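Local atomic coordinates of phosphatidylinositol transfer protein SFH5 (Saccharomyces cerevisiae, PDB entry 6W32), a protein that binds and transfers phosphatidylinositol between membranes, regulates plasma-membrane PtdIns(4,5)P2 homeostasis, and binds heme b, with a possible role in responses to organic oxidants. Residues A132-L137 / M179-D184; E214-K219 / K245-L250. One frame throughout, in Å; residues are numbered along the deposited sequence.

How the contacts relate
Contacts 1 and 2 belong to one mixed sheet of the CRAL-TRIO domain, in which strand 179-184 of contact 1 lies beside strand 216-222 of contact 2; their centres are 10 Å apart. Where the two meet, Met179 is probably hydrogen-bonded through both backbone N and O to segment 214-219, its N to Leu215 O at 2.9 Å and its O to Tyr217 N at 2.8 Å. Both contacts reach the heme from the same face of the sheet. His183 (weakly) and Lys219 both bond propionate oxygen O2A, and the same Lys219 NZ also bonds O1D of the other propionate. Tyr138 and Arg158 also hydrogen-bond the heme, while Tyr185 is the proximal ligand of its iron.

Contact 1: A132-L137 / M179-D184; sequences AVTWNL and MTQVHD. With HEM (protoporphyrin IX containing Fe), chain D.
Trp135 lies alongside Val182 of the neighbouring strand, its ring carbon CE3 3.8 Å from Val182 CB. Val182 CB sits over one indole face, offset toward the rim, and Val133 CG1 of the indole's own strand is on that face too. NE1 is hydrogen-bonded to Thr121 OG1 on strand 118-122. On the other face of the sheet, Asn136 and His183 run side by side with amide and imidazole planes 89° apart, and Asn136 CB is 3.9 Å from His183 CD2. Thr134 OG1 packs 3.6 Å from Gln181 CG. Five backbone hydrogen bonds join strands 132-136 and 179-184 in parallel register, from Thr180 N to Ala132 O (2.9 Å) up to Asp184 N to Asn136 O (2.9 Å). Both are inner strands of the CRAL-TRIO sheet, 179-184 the middle one, and Asn136 also touches Arg158 of helix 151-166. CG of His183 is anti to the carbonyl carbon (chi1 -71°), and the ring reaches the heme, where NE2 gives propionate O2A a weak, bent bond of 3.1 Å. ND1 faces Tyr185 OH, modelled too close for the bond's geometry to be trusted. The imidazole thus lies between a propionate and the tyrosine ligating the iron, consistent with a second-shell role.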
loop_
_atom_site.group_PDB
_atom_site.type_symbol
_atom_site.label_atom_id
_atom_site.label_comp_id
_atom_site.label_asym_id
_atom_site.label_seq_id
_atom_site.Cartn_x
_atom_site.Cartn_y
_atom_site.Cartn_z
ATOM N N ALA A 132 -6.941 4.561 -7.864
ATOM C CA ALA A 132 -5.995 3.449 -7.809
ATOM C C ALA A 132 -6.523 2.406 -6.836
ATOM O O ALA A 132 -6.722 2.705 -5.657
ATOM C CB ALA A 132 -4.610 3.925 -7.377
ATOM N N VAL A 133 -6.745 1.191 -7.320
ATOM C CA VAL A 133 -7.270 0.095 -6.516
ATOM C C VAL A 133 -6.357 -1.103 -6.692
ATOM O O VAL A 133 -5.890 -1.363 -7.812
ATOM C CB VAL A 133 -8.717 -0.266 -6.947
ATOM C CG1 VAL A 133 -9.360 -1.222 -5.970
ATOM C CG2 VAL A 133 -9.585 0.966 -7.066
ATOM N N THR A 134 -6.105 -1.853 -5.614
ATOM C CA THR A 134 -5.536 -3.194 -5.792
ATOM C C THR A 134 -6.524 -4.234 -5.294
ATOM O O THR A 134 -7.354 -3.964 -4.422
ATOM C CB THR A 134 -4.182 -3.436 -5.091
ATOM O OG1 THR A 134 -4.378 -3.619 -3.683
ATOM C CG2 THR A 134 -3.233 -2.322 -5.313
ATOM N N TRP A 135 -6.411 -5.434 -5.839
ATOM C CA TRP A 135 -7.406 -6.458 -5.596
ATOM C C TRP A 135 -6.699 -7.765 -5.284
ATOM O O TRP A 135 -5.850 -8.208 -6.057
ATOM C CB TRP A 135 -8.307 -6.656 -6.817
ATOM C CG TRP A 135 -8.990 -5.458 -7.443
ATOM C CD1 TRP A 135 -8.409 -4.365 -8.050
ATOM C CD2 TRP A 135 -10.402 -5.295 -7.592
ATOM N NE1 TRP A 135 -9.397 -3.527 -8.554
ATOM C CE2 TRP A 135 -10.621 -4.079 -8.277
ATOM C CE3 TRP A 135 -11.499 -6.064 -7.208
ATOM C CZ2 TRP A 135 -11.895 -3.618 -8.577
ATOM C CZ3 TRP A 135 -12.752 -5.618 -7.503
ATOM C CH2 TRP A 135 -12.952 -4.393 -8.182
ATOM N N ASN A 136 -7.081 -8.411 -4.195
ATOM C CA ASN A 136 -6.570 -9.732 -3.876
ATOM C C ASN A 136 -7.702 -10.737 -4.006
ATOM O O ASN A 136 -8.733 -10.605 -3.343
ATOM C CB ASN A 136 -5.968 -9.766 -2.476
ATOM C CG ASN A 136 -4.825 -8.804 -2.327
ATOM O OD1 ASN A 136 -4.993 -7.700 -1.787
ATOM N ND2 ASN A 136 -3.663 -9.192 -2.831
ATOM N N LEU A 137 -7.530 -11.715 -4.886
ATOM C CA LEU A 137 -8.575 -12.705 -5.100
ATOM C C LEU A 137 -8.331 -13.892 -4.183
ATOM O O LEU A 137 -8.231 -15.040 -4.611
ATOM C CB LEU A 137 -8.635 -13.115 -6.566
ATOM C CG LEU A 137 -8.774 -11.880 -7.438
ATOM C CD1 LEU A 137 -8.766 -12.232 -8.884
ATOM C CD2 LEU A 137 -10.046 -11.157 -7.060
ATOM N N MET A 179 -4.929 5.181 -1.734
ATOM C CA MET A 179 -5.232 3.974 -2.489
ATOM C C MET A 179 -6.517 3.348 -1.957
ATOM O O MET A 179 -6.957 3.636 -0.842
ATOM C CB MET A 179 -4.077 2.982 -2.363
ATOM C CG MET A 179 -4.060 1.763 -3.281
ATOM S SD MET A 179 -2.429 0.969 -3.097
ATOM C CE MET A 179 -2.401 1.046 -1.315
ATOM N N THR A 180 -7.124 2.486 -2.757
ATOM C CA THR A 180 -8.239 1.682 -2.294
ATOM C C THR A 180 -7.911 0.224 -2.576
ATOM O O THR A 180 -7.110 -0.076 -3.469
ATOM C CB THR A 180 -9.540 2.148 -2.949
ATOM O OG1 THR A 180 -9.820 3.484 -2.491
ATOM C CG2 THR A 180 -10.710 1.234 -2.613
ATOM N N GLN A 181 -8.471 -0.681 -1.771
ATOM C CA GLN A 181 -8.095 -2.078 -1.846
ATOM C C GLN A 181 -9.340 -2.927 -1.719
ATOM O O GLN A 181 -10.222 -2.597 -0.931
ATOM C CB GLN A 181 -7.079 -2.428 -0.747
ATOM C CG GLN A 181 -5.734 -1.738 -0.949
ATOM C CD GLN A 181 -4.800 -1.857 0.238
ATOM O OE1 GLN A 181 -4.030 -0.934 0.534
ATOM N NE2 GLN A 181 -4.854 -2.989 0.920
ATOM N N VAL A 182 -9.436 -3.994 -2.505
ATOM C CA VAL A 182 -10.525 -4.949 -2.350
ATOM C C VAL A 182 -9.937 -6.324 -2.098
ATOM O O VAL A 182 -8.991 -6.732 -2.780
ATOM C CB VAL A 182 -11.470 -5.003 -3.576
ATOM C CG1 VAL A 182 -12.400 -6.237 -3.511
ATOM C CG2 VAL A 182 -12.307 -3.799 -3.634
ATOM N N HIS A 183 -10.518 -7.039 -1.141
ATOM C CA HIS A 183 -10.362 -8.477 -1.026
ATOM C C HIS A 183 -11.641 -9.140 -1.510
ATOM O O HIS A 183 -12.751 -8.657 -1.226
ATOM C CB HIS A 183 -10.079 -8.905 0.410
ATOM C CG HIS A 183 -8.717 -8.522 0.885
ATOM N ND1 HIS A 183 -8.198 -8.949 2.087
ATOM C CD2 HIS A 183 -7.766 -7.742 0.316
ATOM C CE1 HIS A 183 -6.982 -8.454 2.235
ATOM N NE2 HIS A 183 -6.702 -7.706 1.181
ATOM N N ASP A 184 -11.466 -10.136 -2.366
ATOM C CA ASP A 184 -12.551 -11.004 -2.735
ATOM C C ASP A 184 -12.270 -12.300 -2.024
ATOM O O ASP A 184 -11.274 -12.974 -2.283
ATOM C CB ASP A 184 -12.580 -11.222 -4.248
ATOM C CG ASP A 184 -13.717 -12.124 -4.685
ATOM O OD1 ASP A 184 -14.486 -12.579 -3.813
ATOM O OD2 ASP A 184 -13.842 -12.378 -5.902
HETATM C CHA HEM D . -6.237 -9.009 6.062
HETATM C CHB HEM D . -5.675 -13.206 3.808
HETATM C CHC HEM D . -10.180 -14.439 5.060
HETATM C CHD HEM D . -10.910 -9.989 6.907
HETATM C C1A HEM D . -5.713 -10.047 5.338
HETATM C C2A HEM D . -4.361 -10.073 4.866
HETATM C C3A HEM D . -4.161 -11.259 4.256
HETATM C C4A HEM D . -5.425 -11.975 4.325
HETATM C CMA HEM D . -2.912 -11.842 3.552
HETATM C CAA HEM D . -3.429 -8.895 5.194
HETATM C CBA HEM D . -3.058 -7.938 4.085
HETATM C CGA HEM D . -3.736 -8.100 2.778
HETATM O O1A HEM D . -3.327 -9.113 2.128
HETATM O O2A HEM D . -3.892 -6.969 2.209
HETATM C C1B HEM D . -6.817 -13.928 3.999
HETATM C C2B HEM D . -7.010 -15.284 3.566
HETATM C C3B HEM D . -8.250 -15.642 3.905
HETATM C C4B HEM D . -8.890 -14.509 4.574
HETATM C CMB HEM D . -5.928 -16.104 2.833
HETATM C CAB HEM D . -8.920 -17.003 3.622
HETATM C CBB HEM D . -9.506 -17.703 4.576
HETATM C C1C HEM D . -10.814 -13.367 5.658
HETATM C C2C HEM D . -12.200 -13.276 6.174
HETATM C C3C HEM D . -12.386 -12.038 6.685
HETATM C C4C HEM D . -11.145 -11.296 6.513
HETATM C CMC HEM D . -13.270 -14.398 6.128
HETATM C CAC HEM D . -13.689 -11.478 7.320
HETATM C CBC HEM D . -14.135 -10.231 7.043
HETATM C C1D HEM D . -9.717 -9.319 6.908
HETATM C C2D HEM D . -9.453 -8.027 7.493
HETATM C C3D HEM D . -7.967 -7.765 7.233
HETATM C C4D HEM D . -7.510 -8.906 6.516
HETATM C CMD HEM D . -10.413 -7.084 8.224
HETATM C CAD HEM D . -7.081 -6.557 7.560
HETATM C CBD HEM D . -6.810 -5.839 6.233
HETATM C CGD HEM D . -6.037 -4.578 6.527
HETATM O O1D HEM D . -5.573 -3.911 5.544
HETATM O O2D HEM D . -5.668 -4.392 7.737
HETATM N NA HEM D . -6.335 -11.218 5.011
HETATM N NB HEM D . -7.973 -13.487 4.608
HETATM N NC HEM D . -10.258 -12.163 5.908
HETATM N ND HEM D . -8.525 -9.818 6.351
HETATM FE FE HEM D . -8.310 -11.634 5.373
#

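Contact 2: E214-K219 / K245-L250; sequences ELLYAK and KKFVVL. With HEM (protoporphyrin IX containing Fe), chain D.
Lys219 and Phe247 pair as neighbours in parallel strands, with Lys219 N bonded to Lys246 O at 3.0 Å and Val248 N to Lys219 O at 3.0 Å. Lys219 CB approaches the phenylalanine ring obliquely, 4.0 Å from Phe247 CD1. Just before this pairing, where the chain turns a corner at Tyr217, the side chain of Lys246 extends back across the other segment. Its aliphatic chain passes Tyr217 O, and its NZ donates to Leu216 O at 2.8 Å. Strand 247-250 is the outermost strand on this side of the CRAL-TRIO sheet, and its Phe247, together with Lys219, lines the heme pocket. With CG anti to the backbone N (chi1 -173°), Lys219 sends an extended chain to the heme, where NZ bonds O1D of one propionate at 2.7 Å and O2A of the other at 3.0 Å. This joins both carboxylates through one ammonium, which would probably offset part of their negative charge. Phe247 CZ comes within 3.3 Å of propionate oxygen O2D, which lies at the ring edge. Leu216 CD2 also lies at the ring's edge, nearest CE1, the two side chains crossing at about a right angle, while Phe221 meets the ring edge-to-face.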
loop_
_atom_site.group_PDB
_atom_site.type_symbol
_atom_site.label_atom_id
_atom_site.label_comp_id
_atom_site.label_asym_id
_atom_site.label_seq_id
_atom_site.Cartn_x
_atom_site.Cartn_y
_atom_site.Cartn_z
ATOM N N GLU A 214 -1.049 6.174 6.354
ATOM C CA GLU A 214 -1.598 7.303 5.606
ATOM C C GLU A 214 -1.555 7.080 4.101
ATOM O O GLU A 214 -1.373 8.027 3.329
ATOM C CB GLU A 214 -0.916 8.620 5.943
ATOM C CG GLU A 214 -1.366 9.227 7.276
ATOM C CD GLU A 214 -2.888 9.488 7.385
ATOM O OE1 GLU A 214 -3.461 10.082 6.432
ATOM O OE2 GLU A 214 -3.493 9.118 8.436
ATOM N N LEU A 215 -1.766 5.826 3.675
ATOM C CA LEU A 215 -1.900 5.516 2.255
ATOM C C LEU A 215 -3.201 4.816 1.882
ATOM O O LEU A 215 -3.493 4.706 0.690
ATOM C CB LEU A 215 -0.721 4.648 1.770
ATOM C CG LEU A 215 0.579 5.442 1.815
ATOM C CD1 LEU A 215 1.781 4.519 1.927
ATOM C CD2 LEU A 215 0.714 6.408 0.627
ATOM N N LEU A 216 -3.986 4.338 2.838
ATOM C CA LEU A 216 -5.259 3.690 2.514
ATOM C C LEU A 216 -6.377 4.699 2.665
ATOM O O LEU A 216 -6.412 5.439 3.654
ATOM C CB LEU A 216 -5.518 2.502 3.439
ATOM C CG LEU A 216 -6.612 1.520 3.118
ATOM C CD1 LEU A 216 -6.244 0.751 1.926
ATOM C CD2 LEU A 216 -6.836 0.563 4.279
ATOM N N TYR A 217 -7.289 4.739 1.689
ATOM C CA TYR A 217 -8.532 5.514 1.845
ATOM C C TYR A 217 -9.682 4.619 2.267
ATOM O O TYR A 217 -10.268 4.851 3.318
ATOM C CB TYR A 217 -8.941 6.281 0.579
ATOM C CG TYR A 217 -10.213 7.088 0.787
ATOM C CD1 TYR A 217 -10.232 8.208 1.619
ATOM C CD2 TYR A 217 -11.400 6.725 0.169
ATOM C CE1 TYR A 217 -11.414 8.948 1.839
ATOM C CE2 TYR A 217 -12.566 7.442 0.377
ATOM C CZ TYR A 217 -12.571 8.558 1.208
ATOM O OH TYR A 217 -13.755 9.264 1.391
ATOM N N ALA A 218 -9.988 3.586 1.480
ATOM C CA ALA A 218 -11.035 2.624 1.787
ATOM C C ALA A 218 -10.582 1.234 1.405
ATOM O O ALA A 218 -9.900 1.057 0.391
ATOM C CB ALA A 218 -12.320 2.917 1.025
ATOM N N LYS A 219 -10.999 0.248 2.194
ATOM C CA LYS A 219 -10.754 -1.157 1.905
ATOM C C LYS A 219 -12.073 -1.934 1.996
ATOM O O LYS A 219 -12.814 -1.811 2.988
ATOM C CB LYS A 219 -9.699 -1.706 2.855
ATOM C CG LYS A 219 -9.239 -3.122 2.547
ATOM C CD LYS A 219 -7.805 -3.331 3.016
ATOM C CE LYS A 219 -7.162 -4.576 2.416
ATOM N NZ LYS A 219 -5.801 -4.808 3.018
ATOM N N LYS A 245 -11.627 2.387 10.705
ATOM C CA LYS A 245 -12.768 3.145 10.205
ATOM C C LYS A 245 -12.881 3.149 8.678
ATOM O O LYS A 245 -13.903 3.626 8.154
ATOM C CB LYS A 245 -12.702 4.594 10.698
ATOM C CG LYS A 245 -12.991 4.781 12.183
ATOM C CD LYS A 245 -12.855 6.254 12.616
ATOM C CE LYS A 245 -11.648 6.522 13.527
ATOM N NZ LYS A 245 -11.573 5.666 14.786
ATOM N N LYS A 246 -11.872 2.668 7.948
ATOM C CA LYS A 246 -11.937 2.655 6.500
ATOM C C LYS A 246 -12.354 1.302 5.958
ATOM O O LYS A 246 -12.417 1.131 4.736
ATOM C CB LYS A 246 -10.610 3.072 5.883
ATOM C CG LYS A 246 -9.711 3.928 6.801
ATOM C CD LYS A 246 -8.468 4.480 6.081
ATOM C CE LYS A 246 -7.586 5.316 7.006
ATOM N NZ LYS A 246 -6.621 6.290 6.304
ATOM N N PHE A 247 -12.694 0.365 6.839
ATOM C CA PHE A 247 -13.096 -0.992 6.471
ATOM C C PHE A 247 -14.602 -1.115 6.216
ATOM O O PHE A 247 -15.410 -0.656 7.021
ATOM C CB PHE A 247 -12.696 -1.951 7.591
ATOM C CG PHE A 247 -11.237 -2.217 7.652
ATOM C CD1 PHE A 247 -10.368 -1.617 6.749
ATOM C CD2 PHE A 247 -10.721 -3.110 8.584
ATOM C CE1 PHE A 247 -9.023 -1.876 6.790
ATOM C CE2 PHE A 247 -9.381 -3.359 8.626
ATOM C CZ PHE A 247 -8.533 -2.736 7.721
ATOM N N VAL A 248 -14.962 -1.799 5.129
ATOM C CA VAL A 248 -16.345 -2.110 4.755
ATOM C C VAL A 248 -16.451 -3.563 4.309
ATOM O O VAL A 248 -15.707 -3.988 3.422
ATOM C CB VAL A 248 -16.841 -1.232 3.598
ATOM C CG1 VAL A 248 -18.186 -1.671 3.233
ATOM C CG2 VAL A 248 -16.833 0.212 3.973
ATOM N N VAL A 249 -17.413 -4.301 4.859
ATOM C CA VAL A 249 -17.589 -5.731 4.614
ATOM C C VAL A 249 -18.888 -5.934 3.841
ATOM O O VAL A 249 -19.950 -5.468 4.268
ATOM C CB VAL A 249 -17.632 -6.509 5.939
ATOM C CG1 VAL A 249 -17.681 -7.983 5.712
ATOM C CG2 VAL A 249 -16.455 -6.122 6.802
ATOM N N LEU A 250 -18.814 -6.646 2.718
ATOM C CA LEU A 250 -19.940 -6.805 1.804
ATOM C C LEU A 250 -20.206 -8.286 1.639
ATOM O O LEU A 250 -19.417 -8.976 0.994
ATOM C CB LEU A 250 -19.638 -6.185 0.440
ATOM C CG LEU A 250 -19.565 -4.660 0.382
ATOM C CD1 LEU A 250 -19.567 -4.168 -1.064
ATOM C CD2 LEU A 250 -20.711 -4.038 1.179
HETATM C CHA HEM D . -6.237 -9.009 6.062
HETATM C CHB HEM D . -5.675 -13.206 3.808
HETATM C CHC HEM D . -10.180 -14.439 5.060
HETATM C CHD HEM D . -10.910 -9.989 6.907
HETATM C C1A HEM D . -5.713 -10.047 5.338
HETATM C C2A HEM D . -4.361 -10.073 4.866
HETATM C C3A HEM D . -4.161 -11.259 4.256
HETATM C C4A HEM D . -5.425 -11.975 4.325
HETATM C CMA HEM D . -2.912 -11.842 3.552
HETATM C CAA HEM D . -3.429 -8.895 5.194
HETATM C CBA HEM D . -3.058 -7.938 4.085
HETATM C CGA HEM D . -3.736 -8.100 2.778
HETATM O O1A HEM D . -3.327 -9.113 2.128
HETATM O O2A HEM D . -3.892 -6.969 2.209
HETATM C C1B HEM D . -6.817 -13.928 3.999
HETATM C C2B HEM D . -7.010 -15.284 3.566
HETATM C C3B HEM D . -8.250 -15.642 3.905
HETATM C C4B HEM D . -8.890 -14.509 4.574
HETATM C CMB HEM D . -5.928 -16.104 2.833
HETATM C CAB HEM D . -8.920 -17.003 3.622
HETATM C CBB HEM D . -9.506 -17.703 4.576
HETATM C C1C HEM D . -10.814 -13.367 5.658
HETATM C C2C HEM D . -12.200 -13.276 6.174
HETATM C C3C HEM D . -12.386 -12.038 6.685
HETATM C C4C HEM D . -11.145 -11.296 6.513
HETATM C CMC HEM D . -13.270 -14.398 6.128
HETATM C CAC HEM D . -13.689 -11.478 7.320
HETATM C CBC HEM D . -14.135 -10.231 7.043
HETATM C C1D HEM D . -9.717 -9.319 6.908
HETATM C C2D HEM D . -9.453 -8.027 7.493
HETATM C C3D HEM D . -7.967 -7.765 7.233
HETATM C C4D HEM D . -7.510 -8.906 6.516
HETATM C CMD HEM D . -10.413 -7.084 8.224
HETATM C CAD HEM D . -7.081 -6.557 7.560
HETATM C CBD HEM D . -6.810 -5.839 6.233
HETATM C CGD HEM D . -6.037 -4.578 6.527
HETATM O O1D HEM D . -5.573 -3.911 5.544
HETATM O O2D HEM D . -5.668 -4.392 7.737
HETATM N NA HEM D . -6.335 -11.218 5.011
HETATM N NB HEM D . -7.973 -13.487 4.608
HETATM N NC HEM D . -10.258 -12.163 5.908
HETATM N ND HEM D . -8.525 -9.818 6.351
HETATM FE FE HEM D . -8.310 -11.634 5.373
#